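Local coordinates for protein Cbm77-rfpl (Ruminococcus flavefaciens, PDB 5FU5) that probably binds plant cell-wall polysaccharide as a carbohydrate-binding module (family CBM77) of the Ruminococcus flavefaciens cellulosome, at residues 54-68 / 87-100. Residues are numbered along the deposited sequence; the frame is centred on the assembly and turned at random. Where two conformers were deposited one is given.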
ATOM      1  N   ILE A  54      -8.314  -1.204  -1.708  1.00 17.11           N
ATOM      2  CA  ILE A  54      -7.340  -2.071  -2.402  1.00 16.62           C
ATOM      3  C   ILE A  54      -7.517  -3.462  -1.810  1.00 16.71           C
ATOM      4  O   ILE A  54      -7.361  -3.645  -0.569  1.00 19.11           O
ATOM      5  CB  ILE A  54      -5.905  -1.601  -2.188  1.00 18.24           C
ATOM      6  CG1 ILE A  54      -5.720  -0.164  -2.660  1.00 20.50           C
ATOM      7  CG2 ILE A  54      -4.949  -2.540  -2.885  1.00 17.97           C
ATOM      8  CD1 ILE A  54      -4.613   0.530  -1.938  1.00 25.44           C
ATOM      9  N   SER A  55      -7.854  -4.430  -2.669  1.00 16.93           N
ATOM     10  CA  SER A  55      -7.971  -5.808  -2.275  0.50 18.31           C
ATOM     11  C   SER A  55      -6.899  -6.668  -2.918  1.00 17.16           C
ATOM     12  O   SER A  55      -6.443  -6.381  -4.019  1.00 18.42           O
ATOM     13  CB  SER A  55      -9.340  -6.311  -2.674  0.50 20.19           C
ATOM     14  OG  SER A  55     -10.325  -5.485  -2.090  0.50 24.16           O
ATOM     15  N   PHE A  56      -6.521  -7.725  -2.230  1.00 17.01           N
ATOM     16  CA  PHE A  56      -5.581  -8.727  -2.720  1.00 17.92           C
ATOM     17  C   PHE A  56      -5.717  -9.980  -1.889  1.00 18.56           C
ATOM     18  O   PHE A  56      -6.224  -9.930  -0.759  1.00 19.70           O
ATOM     19  CB  PHE A  56      -4.150  -8.230  -2.712  1.00 16.42           C
ATOM     20  CG  PHE A  56      -3.583  -7.943  -1.345  1.00 16.47           C
ATOM     21  CD1 PHE A  56      -3.862  -6.745  -0.716  1.00 16.86           C
ATOM     22  CD2 PHE A  56      -2.768  -8.861  -0.696  1.00 17.27           C
ATOM     23  CE1 PHE A  56      -3.300  -6.447   0.522  1.00 17.85           C
ATOM     24  CE2 PHE A  56      -2.229  -8.571   0.567  1.00 17.31           C
ATOM     25  CZ  PHE A  56      -2.512  -7.382   1.170  1.00 17.66           C
ATOM     26  N   THR A  57      -5.219 -11.081  -2.444  1.00 18.56           N
ATOM     27  CA  THR A  57      -5.138 -12.356  -1.764  1.00 18.87           C
ATOM     28  C   THR A  57      -3.663 -12.686  -1.542  1.00 17.30           C
ATOM     29  O   THR A  57      -2.887 -12.839  -2.488  1.00 21.11           O
ATOM     30  CB  THR A  57      -5.876 -13.465  -2.522  1.00 21.16           C
ATOM     31  OG1 THR A  57      -7.254 -13.135  -2.676  1.00 23.85           O
ATOM     32  CG2 THR A  57      -5.794 -14.811  -1.740  1.00 22.98           C
ATOM     33  N   ALA A  58      -3.260 -12.694  -0.266  1.00 17.69           N
ATOM     34  CA  ALA A  58      -1.929 -13.102   0.124  1.00 17.97           C
ATOM     35  C   ALA A  58      -1.797 -14.579  -0.139  1.00 17.52           C
ATOM     36  O   ALA A  58      -2.567 -15.360   0.417  1.00 19.60           O
ATOM     37  CB  ALA A  58      -1.650 -12.808   1.607  1.00 19.14           C
ATOM     38  N   PRO A  59      -0.803 -15.000  -0.954  1.00 19.44           N
ATOM     39  CA  PRO A  59      -0.657 -16.430  -1.209  1.00 20.77           C
ATOM     40  C   PRO A  59      -0.016 -17.242  -0.068  1.00 20.00           C
ATOM     41  O   PRO A  59      -0.121 -18.478  -0.039  1.00 22.01           O
ATOM     42  CB  PRO A  59       0.242 -16.463  -2.431  1.00 21.39           C
ATOM     43  CG  PRO A  59       0.998 -15.212  -2.411  1.00 23.38           C
ATOM     44  CD  PRO A  59       0.132 -14.201  -1.750  1.00 19.18           C
ATOM     45  N   SER A  60       0.628 -16.499   0.858  1.00 18.51           N
ATOM     46  CA  SER A  60       1.179 -17.019   2.065  1.00 17.72           C
ATOM     47  C   SER A  60       1.316 -15.869   3.058  1.00 19.17           C
ATOM     48  O   SER A  60       1.165 -14.710   2.684  1.00 19.33           O
ATOM     49  CB  SER A  60       2.514 -17.704   1.816  1.00 20.22           C
ATOM     50  OG  SER A  60       3.437 -16.816   1.203  1.00 20.65           O
ATOM     51  N   ALA A  61       1.609 -16.217   4.326  1.00 17.28           N
ATOM     52  CA  ALA A  61       1.807 -15.175   5.330  1.00 18.03           C
ATOM     53  C   ALA A  61       3.048 -14.353   4.967  1.00 18.23           C
ATOM     54  O   ALA A  61       3.947 -14.802   4.243  1.00 19.32           O
ATOM     55  CB  ALA A  61       1.970 -15.781   6.701  1.00 20.96           C
ATOM     56  N   GLY A  62       3.108 -13.147   5.482  1.00 17.54           N
ATOM     57  CA  GLY A  62       4.118 -12.204   5.078  1.00 18.04           C
ATOM     58  C   GLY A  62       3.876 -10.811   5.588  1.00 18.02           C
ATOM     59  O   GLY A  62       3.242 -10.629   6.620  1.00 19.07           O
ATOM     60  N   LYS A  63       4.378  -9.815   4.867  1.00 17.23           N
ATOM     61  CA  LYS A  63       4.414  -8.458   5.337  1.00 17.16           C
ATOM     62  C   LYS A  63       3.963  -7.523   4.254  1.00 16.43           C
ATOM     63  O   LYS A  63       4.492  -7.566   3.139  1.00 15.94           O
ATOM     64  CB  LYS A  63       5.819  -8.064   5.806  1.00 19.90           C
ATOM     65  CG  LYS A  63       5.908  -6.640   6.359  1.00 22.90           C
ATOM     66  CD  LYS A  63       7.263  -6.245   6.888  1.00 27.95           C
ATOM     67  CE  LYS A  63       8.295  -6.103   5.825  1.00 36.43           C
ATOM     68  NZ  LYS A  63       9.579  -5.646   6.436  1.00 42.51           N
ATOM     69  N   LEU A  64       3.018  -6.669   4.571  1.00 15.89           N
ATOM     70  CA  LEU A  64       2.581  -5.579   3.731  1.00 14.39           C
ATOM     71  C   LEU A  64       3.308  -4.276   4.100  1.00 15.10           C
ATOM     72  O   LEU A  64       3.351  -3.920   5.281  1.00 16.87           O
ATOM     73  CB  LEU A  64       1.062  -5.400   3.848  1.00 15.27           C
ATOM     74  CG  LEU A  64       0.441  -4.217   3.076  1.00 16.37           C
ATOM     75  CD1 LEU A  64       0.404  -4.457   1.562  1.00 18.51           C
ATOM     76  CD2 LEU A  64      -0.965  -3.951   3.589  1.00 17.25           C
ATOM     77  N   THR A  65       3.861  -3.573   3.094  1.00 14.59           N
ATOM     78  CA  THR A  65       4.435  -2.264   3.256  1.00 15.03           C
ATOM     79  C   THR A  65       3.712  -1.262   2.401  1.00 13.94           C
ATOM     80  O   THR A  65       3.447  -1.495   1.217  1.00 16.14           O
ATOM     81  CB  THR A  65       5.942  -2.279   2.853  1.00 16.65           C
ATOM     82  OG1 THR A  65       6.668  -3.189   3.664  1.00 18.89           O
ATOM     83  CG2 THR A  65       6.598  -0.920   2.945  1.00 17.53           C
ATOM     84  N   LEU A  66       3.336  -0.140   3.001  1.00 14.73           N
ATOM     85  CA  LEU A  66       2.580   0.962   2.368  1.00 14.96           C
ATOM     86  C   LEU A  66       3.345   2.242   2.579  1.00 15.91           C
ATOM     87  O   LEU A  66       3.721   2.549   3.705  1.00 16.26           O
ATOM     88  CB  LEU A  66       1.172   1.123   2.947  1.00 15.43           C
ATOM     89  CG  LEU A  66       0.296  -0.093   2.887  1.00 15.88           C
ATOM     90  CD1 LEU A  66      -0.974   0.221   3.679  1.00 17.97           C
ATOM     91  CD2 LEU A  66      -0.019  -0.496   1.467  1.00 16.89           C
ATOM     92  N   VAL A  67       3.625   2.985   1.501  1.00 15.18           N
ATOM     93  CA  VAL A  67       4.479   4.186   1.573  1.00 16.32           C
ATOM     94  C   VAL A  67       3.654   5.411   1.177  1.00 14.89           C
ATOM     95  O   VAL A  67       3.064   5.434   0.066  1.00 16.05           O
ATOM     96  CB  VAL A  67       5.697   4.067   0.639  1.00 17.94           C
ATOM     97  CG1 VAL A  67       6.569   5.324   0.689  1.00 19.93           C
ATOM     98  CG2 VAL A  67       6.488   2.784   0.900  1.00 19.98           C
ATOM     99  N   PHE A  68       3.569   6.390   2.095  1.00 16.34           N
ATOM    100  CA  PHE A  68       2.787   7.608   1.945  1.00 17.02           C
ATOM    101  C   PHE A  68       3.683   8.871   1.872  1.00 18.29           C
ATOM    102  O   PHE A  68       4.874   8.823   2.236  1.00 20.95           O
ATOM    103  CB  PHE A  68       1.823   7.753   3.133  1.00 16.90           C
ATOM    104  CG  PHE A  68       0.895   6.594   3.304  1.00 16.63           C
ATOM    105  CD1 PHE A  68       1.319   5.428   3.968  1.00 17.42           C
ATOM    106  CD2 PHE A  68      -0.426   6.661   2.829  1.00 15.97           C
ATOM    107  CE1 PHE A  68       0.447   4.384   4.171  1.00 17.07           C
ATOM    108  CE2 PHE A  68      -1.306   5.600   3.041  1.00 16.58           C
ATOM    109  CZ  PHE A  68      -0.864   4.466   3.699  1.00 16.70           C
ATOM    110  N   GLY A  87       6.371   7.774   7.383  1.00 22.06           N
ATOM    111  CA  GLY A  87       5.667   7.643   6.118  1.00 20.24           C
ATOM    112  C   GLY A  87       5.432   6.206   5.666  1.00 18.67           C
ATOM    113  O   GLY A  87       4.788   5.988   4.621  1.00 20.61           O
ATOM    114  N   ILE A  88       5.854   5.224   6.461  1.00 18.84           N
ATOM    115  CA  ILE A  88       5.784   3.820   6.078  1.00 17.93           C
ATOM    116  C   ILE A  88       4.899   3.044   7.082  1.00 16.95           C
ATOM    117  O   ILE A  88       5.189   3.029   8.289  1.00 22.23           O
ATOM    118  CB  ILE A  88       7.197   3.187   5.994  1.00 21.58           C
ATOM    119  CG1 ILE A  88       8.046   3.900   4.920  1.00 22.28           C
ATOM    120  CG2 ILE A  88       7.085   1.720   5.699  1.00 22.45           C
ATOM    121  CD1 ILE A  88       9.499   3.511   4.910  1.00 30.03           C
ATOM    122  N   ILE A  89       3.844   2.384   6.570  1.00 17.19           N
ATOM    123  CA  ILE A  89       3.086   1.421   7.334  1.00 17.33           C
ATOM    124  C   ILE A  89       3.574   0.034   7.009  1.00 17.41           C
ATOM    125  O   ILE A  89       3.747  -0.304   5.828  1.00 18.72           O
ATOM    126  CB  ILE A  89       1.586   1.511   7.033  1.00 18.15           C
ATOM    127  CG1 ILE A  89       1.076   2.866   7.535  1.00 19.88           C
ATOM    128  CG2 ILE A  89       0.837   0.312   7.585  1.00 20.90           C
ATOM    129  CD1 ILE A  89      -0.405   3.118   7.354  1.00 21.48           C
ATOM    130  N   THR A  90       3.813  -0.789   8.032  1.00 18.64           N
ATOM    131  CA  THR A  90       4.070  -2.205   7.854  1.00 18.01           C
ATOM    132  C   THR A  90       3.059  -2.979   8.656  1.00 18.84           C
ATOM    133  O   THR A  90       2.751  -2.642   9.809  1.00 21.52           O
ATOM    134  CB  THR A  90       5.482  -2.660   8.245  1.00 19.07           C
ATOM    135  OG1 THR A  90       5.745  -2.315   9.593  1.00 26.79           O
ATOM    136  CG2 THR A  90       6.512  -1.998   7.431  1.00 21.52           C
ATOM    137  N   VAL A  91       2.544  -4.019   8.059  1.00 17.57           N
ATOM    138  CA  VAL A  91       1.551  -4.883   8.687  0.50 16.52           C
ATOM    139  C   VAL A  91       1.859  -6.323   8.317  1.00 16.34           C
ATOM    140  O   VAL A  91       1.954  -6.639   7.131  1.00 18.44           O
ATOM    141  CB  VAL A  91       0.087  -4.625   8.255  0.50 15.70           C
ATOM    142  CG1 VAL A  91      -0.854  -5.394   9.207  0.50 11.87           C
ATOM    143  CG2 VAL A  91      -0.303  -3.147   8.194  0.50 17.54           C
ATOM    144  N   ASP A  92       1.956  -7.201   9.307  1.00 16.68           N
ATOM    145  CA  ASP A  92       2.139  -8.595   9.087  1.00 16.39           C
ATOM    146  C   ASP A  92       0.786  -9.242   8.897  1.00 16.13           C
ATOM    147  O   ASP A  92      -0.130  -8.977   9.675  1.00 18.35           O
ATOM    148  CB  ASP A  92       2.911  -9.233  10.242  1.00 17.31           C
ATOM    149  CG  ASP A  92       4.370  -8.759  10.312  1.00 23.61           C
ATOM    150  OD1 ASP A  92       4.825  -7.914   9.536  1.00 30.03           O
ATOM    151  OD2 ASP A  92       5.091  -9.201  11.160  1.00 32.85           O
ATOM    152  N   LEU A  93       0.670 -10.098   7.880  1.00 15.40           N
ATOM    153  CA  LEU A  93      -0.570 -10.691   7.437  1.00 15.78           C
ATOM    154  C   LEU A  93      -0.496 -12.198   7.236  1.00 16.68           C
ATOM    155  O   LEU A  93       0.585 -12.749   6.938  1.00 17.80           O
ATOM    156  CB  LEU A  93      -1.069 -10.026   6.134  1.00 15.26           C
ATOM    157  CG  LEU A  93      -1.370  -8.542   6.180  1.00 16.61           C
ATOM    158  CD1 LEU A  93      -1.703  -8.044   4.784  1.00 16.69           C
ATOM    159  CD2 LEU A  93      -2.491  -8.196   7.146  1.00 18.67           C
ATOM    160  N   ALA A  94      -1.621 -12.857   7.483  1.00 16.48           N
ATOM    161  CA  ALA A  94      -1.763 -14.274   7.178  1.00 17.90           C
ATOM    162  C   ALA A  94      -2.164 -14.473   5.711  1.00 16.99           C
ATOM    163  O   ALA A  94      -2.575 -13.539   5.021  1.00 18.16           O
ATOM    164  CB  ALA A  94      -2.821 -14.892   8.092  1.00 20.76           C
ATOM    165  N   GLN A  95      -2.043 -15.708   5.253  1.00 19.03           N
ATOM    166  CA  GLN A  95      -2.551 -16.079   3.920  1.00 18.77           C
ATOM    167  C   GLN A  95      -4.030 -15.710   3.849  1.00 18.30           C
ATOM    168  O   GLN A  95      -4.762 -15.826   4.848  1.00 21.48           O
ATOM    169  CB  GLN A  95      -2.398 -17.582   3.699  1.00 21.62           C
ATOM    170  CG  GLN A  95      -2.772 -18.109   2.318  1.00 23.38           C
ATOM    171  CD  GLN A  95      -4.264 -18.234   2.026  1.00 30.12           C
ATOM    172  OE1 GLN A  95      -5.067 -18.520   2.921  1.00 35.46           O
ATOM    173  NE2 GLN A  95      -4.638 -18.098   0.725  1.00 36.47           N
ATOM    174  N   GLY A  96      -4.480 -15.291   2.666  1.00 19.61           N
ATOM    175  CA  GLY A  96      -5.891 -15.075   2.414  1.00 19.29           C
ATOM    176  C   GLY A  96      -6.211 -13.681   1.982  1.00 18.67           C
ATOM    177  O   GLY A  96      -5.307 -12.865   1.705  1.00 19.16           O
ATOM    178  N   ALA A  97      -7.512 -13.413   1.876  1.00 20.60           N
ATOM    179  CA  ALA A  97      -8.007 -12.149   1.328  1.00 21.15           C
ATOM    180  C   ALA A  97      -7.799 -11.022   2.319  1.00 18.67           C
ATOM    181  O   ALA A  97      -8.015 -11.200   3.522  1.00 21.85           O
ATOM    182  CB  ALA A  97      -9.478 -12.244   0.958  1.00 21.61           C
ATOM    183  N   HIS A  98      -7.339  -9.877   1.808  1.00 17.74           N
ATOM    184  CA  HIS A  98      -7.172  -8.641   2.602  1.00 17.77           C
ATOM    185  C   HIS A  98      -7.673  -7.424   1.855  1.00 16.56           C
ATOM    186  O   HIS A  98      -7.721  -7.410   0.622  1.00 17.85           O
ATOM    187  CB  HIS A  98      -5.696  -8.433   2.974  1.00 18.97           C
ATOM    188  CG  HIS A  98      -5.136  -9.594   3.722  1.00 17.95           C
ATOM    189  ND1 HIS A  98      -5.476  -9.853   5.033  1.00 20.10           N
ATOM    190  CD2 HIS A  98      -4.322 -10.599   3.345  1.00 18.66           C
ATOM    191  CE1 HIS A  98      -4.871 -10.958   5.436  1.00 22.92           C
ATOM    192  NE2 HIS A  98      -4.187 -11.445   4.413  1.00 19.87           N
ATOM    193  N   THR A  99      -7.987  -6.383   2.599  1.00 16.98           N
ATOM    194  CA  THR A  99      -8.514  -5.146   2.062  0.50 16.87           C
ATOM    195  C   THR A  99      -7.945  -3.948   2.807  1.00 17.92           C
ATOM    196  O   THR A  99      -7.958  -3.925   4.048  1.00 21.89           O
ATOM    197  CB  THR A  99     -10.062  -5.104   2.125  0.50 18.56           C
ATOM    198  OG1 THR A  99     -10.614  -6.361   1.727  0.50 21.76           O
ATOM    199  CG2 THR A  99     -10.643  -4.000   1.232  0.50 15.69           C
ATOM    200  N   ILE A 100      -7.477  -2.958   2.046  1.00 15.39           N
ATOM    201  CA  ILE A 100      -6.963  -1.708   2.579  1.00 16.36           C
ATOM    202  C   ILE A 100      -7.998  -0.633   2.263  1.00 16.17           C
ATOM    203  O   ILE A 100      -8.416  -0.469   1.097  1.00 17.38           O
ATOM    204  CB  ILE A 100      -5.617  -1.339   1.941  1.00 17.71           C
ATOM    205  CG1 ILE A 100      -4.609  -2.516   2.018  1.00 18.35           C
ATOM    206  CG2 ILE A 100      -5.078  -0.029   2.528  1.00 20.24           C
ATOM    207  CD1 ILE A 100      -3.465  -2.396   0.989  1.00 19.00           C
TER
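Two antiparallel strand pairs, 54-58 with 96-100 and 62-68 with 88-93, face each other across the interior of the all-beta fold, joined at one end where the chain passes through 59-61 and 94-95. Six backbone hydrogen bonds tie the first pair, from Ile54 and Ile100 to Ala58 and Gly96; seven tie the second, ending with Phe68 N to Gly87 O. The register slips by one residue between the two ladders.

Inward-facing side chains fill the space between them. Phe56 CG sits between its own backbone N and carbonyl carbon (chi1 65°), turning the ring back over its strand partner His98, whose CB lies over one ring face, 4.1 Å from the centroid, in a CH-pi contact. The ring's edge meets Leu93 CD1, at 3.8 Å from CZ, and Ile100 CD1. Cutting Phe56 back to an alanine would remove the ring face over His98 CB and would probably open a gap beside the end methyls of Leu93 and Ile100. Ile100 CD1 carries the packing onward, meeting Leu64 CD2 tip to tip at 3.9 Å and touching Leu66 CD2 at 4.0 Å. Near the far end, Ile89 CD1 packs 3.5 Å from Phe68 CE1.

The imidazole of His98 is held at both nitrogens: NE2 donates to Ala94 O (2.7 Å), the acceptor close to the ring plane, and ND1 bonds Asp78. Leu93 CD1 covers one imidazole face over its centre, while Ala58 CB lies at the edge. The two hydrogen bonds together fix the ring's rotation; the one from NE2 ties strand 96-100 back to Ala94, and the one at ND1 ties it to the loop between strands 74-77 and 80-83.

Strand 107-116 pairs with the other edge of 62-68, and its Tyr113 also meets the Phe56 ring, with Tyr22 edge-to-face to that same ring; strand 23-29 pairs with 53-58, and 74-77 with 96-101.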